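Conserved domain protein (Porphyromonas gingivalis, PDB 3PNN) probably acts as a cytoplasmic glycosyltransferase that forms glycosidic linkages. Local coordinates at residues G164-V170 with V183-E189; K176-T180 with S263-L267. All coordinates share one frame. Residues are numbered along the deposited sequence.

Along the chain the four segments come in the order 164-170, 176-180, 183-189 and 263-267. Interaction 1 closes a short loop. It pairs the two strands of the hairpin 166-173 and 179-191, with 12 residues between its segments. Interaction 2 starts inside that loop, at the turn and the first residues of strand 179-191. It closes a much longer loop of 82 residues by reaching strand 263-268. The segments alternate, so the two contacts cross and do not nest. Their centres lie about 20 Å apart. Strand 179-191 serves both: its start also meets strand 263-268, while interaction 1 takes its later residues.

Interaction 1. Residues G164-V170 with V183-E189; sequences GGVSRGV and VERTGIE
This is an antiparallel strand pairing within the beta hairpin 166-173 and 179-191, interrupted by a G1 beta bulge. The short strand axes approach to 4.5 Å at 153°. Val166 pairs with Ile188 (Val166 N to Ile188 O 3.0 Å, Ile188 N to Val166 O 2.9 Å). Arg168 pairs with Arg185 (N to O 2.9 Å both ways), and Val170 with Val183 (Val170 N to Val183 O 3.1 Å, Val183 N to Val170 O 3.2 Å). Gly169 and Glu184 form a non-hydrogen-bonded pair. Between Val166-Ile188 and Arg168-Arg185 the register slips by one: Gly187, at phi 76° and psi 21°, and Ile188 both face Val166. Such positive phi favours glycine. Ser167 OG (chi1 t) donates to Glu184 OE2 at 2.6 Å. Ile188 CD1 lies 3.5 Å from Arg168 CB. A water lies 2.8 Å from Gly164 O and 2.9 Å from Ile188 O. Arg168 NH2 hydrogen-bonds to Thr159 O, and Trp273 makes a cation-pi contact with Arg168. Strand 212-215 flanks strand 166-173, and strand 194-198 flanks strand 179-191.

Interaction 2. Residues K176-T180 with S263-L267; sequences KHLLT and SVEVL
Two nearly linear backbone hydrogen bonds hold these segments together. Val266 N donates to His177 O at 2.9 Å, and Leu179 N donates to Val264 O at 2.9 Å. They flank a single bridge between Leu178 and Glu265, whose CA atoms are 4.7 Å apart. The segments run in opposite directions, His177 nearest Val266 and Leu179 nearest Val264. Two CA-H...O contacts add to the bridge, from Leu178 CA to Val264 O (3.4 Å) and from Glu265 CA to His177 O (3.6 Å). Beyond it a water takes over. It donates to Leu179 O at 2.7 Å and accepts from Val264 N at 2.8 Å.

This short bridge ties the start of hairpin strand 179-191 to strand 263-268 of the same mixed sheet. His177 has a left-handed backbone, phi 66° and psi 28°. Leu178 then returns to extended values. Asp174 OD1 accepts from the backbone N of both Lys176 and Leu178 in the turn before the strand.

Leu179 points toward the other segment, with chi1 t and chi2 p. Its CB lies 3.9 Å from Val264 CB and 4.1 Å from Val266 CG2. Val253 and Ile257 of helix 249-259 touch Leu179 and Val264. Leu178 CD2 packs 3.9 Å from Glu265 CA. Strand 148-155 runs parallel along the other edge of strand 263-268, and Glu265 OE1 forms a salt bridge to Lys138 NZ.

The direct hydrogen bonds join main chain to main chain; no side-chain polar group takes part in them. The apolar contacts of Leu179, Val264 and Val266 give the joint a buried side, and the water extends it where the strands part.

Interaction 1. Residues G164-V170 with V183-E189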
ATOM      1  N   GLY A 164      -8.689   5.349 -18.906  1.00 42.89           N
ATOM      2  CA  GLY A 164      -9.418   4.112 -18.690  1.00 44.61           C
ATOM      3  C   GLY A 164      -9.849   3.952 -17.247  1.00 49.95           C
ATOM      4  O   GLY A 164      -9.646   4.847 -16.424  1.00 42.03           O
ATOM      5  N   GLY A 165     -10.434   2.802 -16.932  1.00 51.12           N
ATOM      6  CA  GLY A 165     -10.931   2.560 -15.592  1.00 47.10           C
ATOM      7  C   GLY A 165      -9.835   2.285 -14.591  1.00 46.50           C
ATOM      8  O   GLY A 165      -8.746   1.829 -14.952  1.00 43.46           O
ATOM      9  N   VAL A 166     -10.121   2.566 -13.324  1.00 38.49           N
ATOM     10  CA  VAL A 166      -9.195   2.238 -12.254  1.00 35.71           C
ATOM     11  C   VAL A 166      -9.854   1.319 -11.236  1.00 37.18           C
ATOM     12  O   VAL A 166     -11.074   1.223 -11.171  1.00 39.55           O
ATOM     13  CB  VAL A 166      -8.654   3.498 -11.547  1.00 35.65           C
ATOM     14  CG1 VAL A 166      -7.889   4.369 -12.545  1.00 38.64           C
ATOM     15  CG2 VAL A 166      -9.788   4.288 -10.903  1.00 35.46           C
ATOM     16  N   SER A 167      -9.031   0.645 -10.448  1.00 42.29           N
ATOM     17  CA  SER A 167      -9.520  -0.237  -9.409  1.00 45.71           C
ATOM     18  C   SER A 167      -9.214   0.404  -8.061  1.00 40.48           C
ATOM     19  O   SER A 167      -8.081   0.807  -7.800  1.00 36.57           O
ATOM     20  CB  SER A 167      -8.855  -1.609  -9.539  1.00 49.54           C
ATOM     21  OG  SER A 167      -9.245  -2.477  -8.495  1.00 49.40           O
ATOM     22  N   ARG A 168     -10.235   0.511  -7.212  1.00 39.23           N
ATOM     23  CA  ARG A 168     -10.117   1.224  -5.940  1.00 36.12           C
ATOM     24  C   ARG A 168     -10.811   0.462  -4.815  1.00 37.10           C
ATOM     25  O   ARG A 168     -11.853  -0.151  -5.030  1.00 38.65           O
ATOM     26  CB  ARG A 168     -10.747   2.619  -6.065  1.00 33.89           C
ATOM     27  CG  ARG A 168     -10.116   3.508  -7.115  1.00 36.07           C
ATOM     28  CD  ARG A 168      -8.764   4.014  -6.633  1.00 35.07           C
ATOM     29  NE  ARG A 168      -8.051   4.804  -7.636  1.00 33.21           N
ATOM     30  CZ  ARG A 168      -6.970   4.377  -8.293  1.00 41.53           C
ATOM     31  NH1 ARG A 168      -6.487   3.155  -8.067  1.00 36.29           N
ATOM     32  NH2 ARG A 168      -6.364   5.170  -9.174  1.00 38.28           N
ATOM     33  N   GLY A 169     -10.232   0.495  -3.620  1.00 35.11           N
ATOM     34  CA  GLY A 169     -10.927  -0.005  -2.446  1.00 32.62           C
ATOM     35  C   GLY A 169     -12.001   0.989  -2.037  1.00 35.31           C
ATOM     36  O   GLY A 169     -11.700   2.020  -1.429  1.00 29.80           O
ATOM     37  N   VAL A 170     -13.254   0.690  -2.368  1.00 33.04           N
ATOM     38  CA  VAL A 170     -14.349   1.607  -2.061  1.00 37.15           C
ATOM     39  C   VAL A 170     -14.798   1.429  -0.614  1.00 35.48           C
ATOM     40  O   VAL A 170     -15.136   0.322  -0.188  1.00 33.91           O
ATOM     41  CB  VAL A 170     -15.538   1.420  -3.028  1.00 41.10           C
ATOM     42  CG1 VAL A 170     -16.700   2.299  -2.602  1.00 36.95           C
ATOM     43  CG2 VAL A 170     -15.110   1.763  -4.454  1.00 36.84           C
ATOM     44  N   VAL A 183     -14.332  -2.745  -0.084  1.00 35.08           N
ATOM     45  CA  VAL A 183     -14.382  -3.769  -1.121  1.00 39.30           C
ATOM     46  C   VAL A 183     -13.751  -3.256  -2.413  1.00 45.07           C
ATOM     47  O   VAL A 183     -14.113  -2.186  -2.918  1.00 44.02           O
ATOM     48  CB  VAL A 183     -15.827  -4.216  -1.414  1.00 48.49           C
ATOM     49  CG1 VAL A 183     -16.493  -4.771  -0.151  1.00 44.36           C
ATOM     50  CG2 VAL A 183     -16.627  -3.056  -1.976  1.00 55.71           C
ATOM     51  N   GLU A 184     -12.808  -4.030  -2.944  1.00 46.24           N
ATOM     52  CA  GLU A 184     -12.120  -3.661  -4.178  1.00 46.40           C
ATOM     53  C   GLU A 184     -13.089  -3.653  -5.352  1.00 49.23           C
ATOM     54  O   GLU A 184     -13.747  -4.659  -5.629  1.00 51.54           O
ATOM     55  CB  GLU A 184     -10.971  -4.637  -4.456  1.00 46.32           C
ATOM     56  CG  GLU A 184     -10.002  -4.165  -5.535  1.00 52.32           C
ATOM     57  CD  GLU A 184      -9.125  -3.008  -5.073  1.00 56.03           C
ATOM     58  OE1 GLU A 184      -8.803  -2.940  -3.868  1.00 49.15           O
ATOM     59  OE2 GLU A 184      -8.751  -2.172  -5.920  1.00 59.54           O
ATOM     60  N   ARG A 185     -13.187  -2.516  -6.032  1.00 39.40           N
ATOM     61  CA  ARG A 185     -14.030  -2.396  -7.219  1.00 41.33           C
ATOM     62  C   ARG A 185     -13.176  -2.012  -8.424  1.00 49.71           C
ATOM     63  O   ARG A 185     -12.374  -1.077  -8.345  1.00 41.38           O
ATOM     64  CB  ARG A 185     -15.104  -1.328  -7.016  1.00 42.49           C
ATOM     65  CG  ARG A 185     -16.001  -1.556  -5.802  1.00 42.89           C
ATOM     66  CD  ARG A 185     -16.816  -2.839  -5.930  1.00 45.19           C
ATOM     67  NE  ARG A 185     -17.795  -2.949  -4.856  1.00 50.97           N
ATOM     68  CZ  ARG A 185     -18.667  -3.946  -4.728  1.00 63.77           C
ATOM     69  NH1 ARG A 185     -18.684  -4.937  -5.613  1.00 64.23           N
ATOM     70  NH2 ARG A 185     -19.524  -3.954  -3.711  1.00 54.96           N
ATOM     71  N   THR A 186     -13.349  -2.726  -9.536  1.00 49.25           N
ATOM     72  CA  THR A 186     -12.602  -2.428 -10.760  1.00 48.24           C
ATOM     73  C   THR A 186     -13.438  -1.600 -11.722  1.00 48.22           C
ATOM     74  O   THR A 186     -14.659  -1.524 -11.590  1.00 51.88           O
ATOM     75  CB  THR A 186     -12.164  -3.711 -11.512  1.00 51.65           C
ATOM     76  OG1 THR A 186     -13.321  -4.472 -11.875  1.00 53.20           O
ATOM     77  CG2 THR A 186     -11.243  -4.564 -10.656  1.00 47.62           C
ATOM     78  N   GLY A 187     -12.768  -0.973 -12.684  1.00 47.84           N
ATOM     79  CA  GLY A 187     -13.441  -0.313 -13.789  1.00 45.18           C
ATOM     80  C   GLY A 187     -14.100   1.017 -13.484  1.00 49.27           C
ATOM     81  O   GLY A 187     -14.992   1.453 -14.217  1.00 48.87           O
ATOM     82  N   ILE A 188     -13.665   1.667 -12.408  1.00 40.80           N
ATOM     83  CA  ILE A 188     -14.234   2.954 -12.027  1.00 42.18           C
ATOM     84  C   ILE A 188     -13.810   4.038 -13.012  1.00 46.83           C
ATOM     85  O   ILE A 188     -12.617   4.279 -13.220  1.00 46.27           O
ATOM     86  CB  ILE A 188     -13.802   3.372 -10.606  1.00 42.38           C
ATOM     87  CG1 ILE A 188     -14.073   2.240  -9.612  1.00 43.90           C
ATOM     88  CG2 ILE A 188     -14.505   4.673 -10.194  1.00 38.05           C
ATOM     89  CD1 ILE A 188     -13.483   2.477  -8.234  1.00 36.61           C
ATOM     90  N   GLU A 189     -14.796   4.693 -13.608  1.00 43.73           N
ATOM     91  CA  GLU A 189     -14.543   5.754 -14.571  1.00 48.65           C
ATOM     92  C   GLU A 189     -15.548   6.875 -14.395  1.00 45.75           C
ATOM     93  O   GLU A 189     -16.698   6.636 -14.018  1.00 45.82           O
ATOM     94  CB  GLU A 189     -14.673   5.226 -16.006  1.00 55.95           C
ATOM     95  CG  GLU A 189     -13.561   4.318 -16.474  1.00 66.34           C
ATOM     96  CD  GLU A 189     -13.671   3.996 -17.960  1.00 72.80           C
ATOM     97  OE1 GLU A 189     -14.326   2.988 -18.303  1.00 69.01           O
ATOM     98  OE2 GLU A 189     -13.108   4.756 -18.782  1.00 73.47           O
TER
HETATM   99  O   HOH W   1     -10.811   6.285 -14.385  1.00 39.96           O

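Interaction 2. Residues K176-T180 with S263-L267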
ATOM      1  N   LYS A 176     -18.539   8.509  12.890  1.00 32.11           N
ATOM      2  CA  LYS A 176     -17.404   8.590  13.799  1.00 28.10           C
ATOM      3  C   LYS A 176     -16.087   8.416  13.049  1.00 29.60           C
ATOM      4  O   LYS A 176     -15.040   8.226  13.663  1.00 30.90           O
ATOM      5  CB  LYS A 176     -17.529   7.550  14.913  1.00 30.68           C
ATOM      6  CG  LYS A 176     -18.789   7.697  15.745  1.00 37.17           C
ATOM      7  CD  LYS A 176     -18.933   6.555  16.746  1.00 45.37           C
ATOM      8  CE  LYS A 176     -20.170   6.750  17.619  1.00 62.72           C
ATOM      9  NZ  LYS A 176     -20.321   5.679  18.648  1.00 68.62           N
ATOM     10  N   HIS A 177     -16.143   8.480  11.719  1.00 27.42           N
ATOM     11  CA  HIS A 177     -14.945   8.328  10.897  1.00 32.97           C
ATOM     12  C   HIS A 177     -14.342   6.922  10.992  1.00 32.22           C
ATOM     13  O   HIS A 177     -13.143   6.748  10.814  1.00 26.65           O
ATOM     14  CB  HIS A 177     -13.898   9.383  11.267  1.00 32.74           C
ATOM     15  CG  HIS A 177     -14.332  10.784  10.959  1.00 46.48           C
ATOM     16  ND1 HIS A 177     -15.452  11.355  11.524  1.00 50.07           N
ATOM     17  CD2 HIS A 177     -13.810  11.720  10.133  1.00 58.19           C
ATOM     18  CE1 HIS A 177     -15.597  12.586  11.066  1.00 43.26           C
ATOM     19  NE2 HIS A 177     -14.614  12.832  10.221  1.00 57.37           N
ATOM     20  N   LEU A 178     -15.181   5.927  11.266  1.00 29.55           N
ATOM     21  CA  LEU A 178     -14.721   4.545  11.334  1.00 30.76           C
ATOM     22  C   LEU A 178     -15.152   3.769  10.097  1.00 27.26           C
ATOM     23  O   LEU A 178     -16.297   3.886   9.640  1.00 29.56           O
ATOM     24  CB  LEU A 178     -15.253   3.854  12.589  1.00 28.86           C
ATOM     25  CG  LEU A 178     -14.747   4.417  13.919  1.00 32.09           C
ATOM     26  CD1 LEU A 178     -15.513   3.746  15.067  1.00 38.91           C
ATOM     27  CD2 LEU A 178     -13.235   4.209  14.060  1.00 31.20           C
ATOM     28  N   LEU A 179     -14.217   2.987   9.568  1.00 27.81           N
ATOM     29  CA  LEU A 179     -14.442   2.146   8.397  1.00 31.90           C
ATOM     30  C   LEU A 179     -15.419   1.035   8.760  1.00 31.22           C
ATOM     31  O   LEU A 179     -15.210   0.307   9.733  1.00 32.79           O
ATOM     32  CB  LEU A 179     -13.107   1.527   7.943  1.00 29.71           C
ATOM     33  CG  LEU A 179     -13.111   0.780   6.612  1.00 31.56           C
ATOM     34  CD1 LEU A 179     -13.517   1.744   5.509  1.00 27.92           C
ATOM     35  CD2 LEU A 179     -11.737   0.121   6.312  1.00 30.89           C
ATOM     36  N   THR A 180     -16.497   0.900   8.000  1.00 29.62           N
ATOM     37  CA  THR A 180     -17.443  -0.175   8.287  1.00 31.87           C
ATOM     38  C   THR A 180     -17.380  -1.238   7.202  1.00 36.57           C
ATOM     39  O   THR A 180     -17.898  -2.338   7.375  1.00 35.54           O
ATOM     40  CB  THR A 180     -18.893   0.336   8.421  1.00 36.76           C
ATOM     41  OG1 THR A 180     -19.305   0.908   7.178  1.00 35.53           O
ATOM     42  CG2 THR A 180     -18.997   1.378   9.519  1.00 41.17           C
ATOM     43  N   SER A 263     -11.091  -2.022  14.737  1.00 26.89           N
ATOM     44  CA  SER A 263     -11.717  -0.796  14.284  1.00 30.52           C
ATOM     45  C   SER A 263     -10.656  -0.038  13.519  1.00 33.67           C
ATOM     46  O   SER A 263      -9.468  -0.121  13.841  1.00 31.63           O
ATOM     47  CB  SER A 263     -12.229   0.031  15.466  1.00 39.56           C
ATOM     48  OG  SER A 263     -11.168   0.361  16.338  1.00 49.36           O
ATOM     49  N   VAL A 264     -11.075   0.680  12.486  1.00 28.73           N
ATOM     50  CA  VAL A 264     -10.119   1.345  11.616  1.00 27.14           C
ATOM     51  C   VAL A 264     -10.576   2.790  11.487  1.00 25.16           C
ATOM     52  O   VAL A 264     -11.652   3.048  10.957  1.00 26.29           O
ATOM     53  CB  VAL A 264     -10.069   0.690  10.211  1.00 29.75           C
ATOM     54  CG1 VAL A 264      -9.092   1.451   9.298  1.00 26.45           C
ATOM     55  CG2 VAL A 264      -9.674  -0.805  10.309  1.00 29.80           C
ATOM     56  N   GLU A 265      -9.782   3.729  11.990  1.00 26.22           N
ATOM     57  CA  GLU A 265     -10.130   5.139  11.812  1.00 23.76           C
ATOM     58  C   GLU A 265      -9.664   5.602  10.439  1.00 23.78           C
ATOM     59  O   GLU A 265      -8.520   5.352  10.043  1.00 25.09           O
ATOM     60  CB  GLU A 265      -9.509   6.034  12.899  1.00 27.39           C
ATOM     61  CG  GLU A 265      -9.778   7.533  12.617  1.00 30.19           C
ATOM     62  CD  GLU A 265      -9.174   8.492  13.651  1.00 36.48           C
ATOM     63  OE1 GLU A 265      -8.460   8.043  14.570  1.00 37.33           O
ATOM     64  OE2 GLU A 265      -9.426   9.712  13.541  1.00 34.04           O
ATOM     65  N   VAL A 266     -10.544   6.284   9.714  1.00 25.09           N
ATOM     66  CA  VAL A 266     -10.196   6.806   8.396  1.00 25.86           C
ATOM     67  C   VAL A 266      -9.697   8.249   8.538  1.00 27.40           C
ATOM     68  O   VAL A 266     -10.435   9.124   9.002  1.00 26.29           O
ATOM     69  CB  VAL A 266     -11.393   6.765   7.420  1.00 27.82           C
ATOM     70  CG1 VAL A 266     -10.992   7.351   6.048  1.00 29.13           C
ATOM     71  CG2 VAL A 266     -11.901   5.338   7.260  1.00 30.03           C
ATOM     72  N   LEU A 267      -8.446   8.487   8.156  1.00 23.54           N
ATOM     73  CA  LEU A 267      -7.826   9.799   8.330  1.00 28.64           C
ATOM     74  C   LEU A 267      -7.980  10.577   7.033  1.00 25.36           C
ATOM     75  O   LEU A 267      -7.468  10.169   6.001  1.00 27.09           O
ATOM     76  CB  LEU A 267      -6.345   9.638   8.687  1.00 25.64           C
ATOM     77  CG  LEU A 267      -6.071   8.682   9.862  1.00 27.76           C
ATOM     78  CD1 LEU A 267      -4.581   8.335   9.941  1.00 25.92           C
ATOM     79  CD2 LEU A 267      -6.541   9.294  11.185  1.00 28.64           C
TER
HETATM   80  O   HOH W   2     -13.807   0.329  12.060  1.00 27.68           O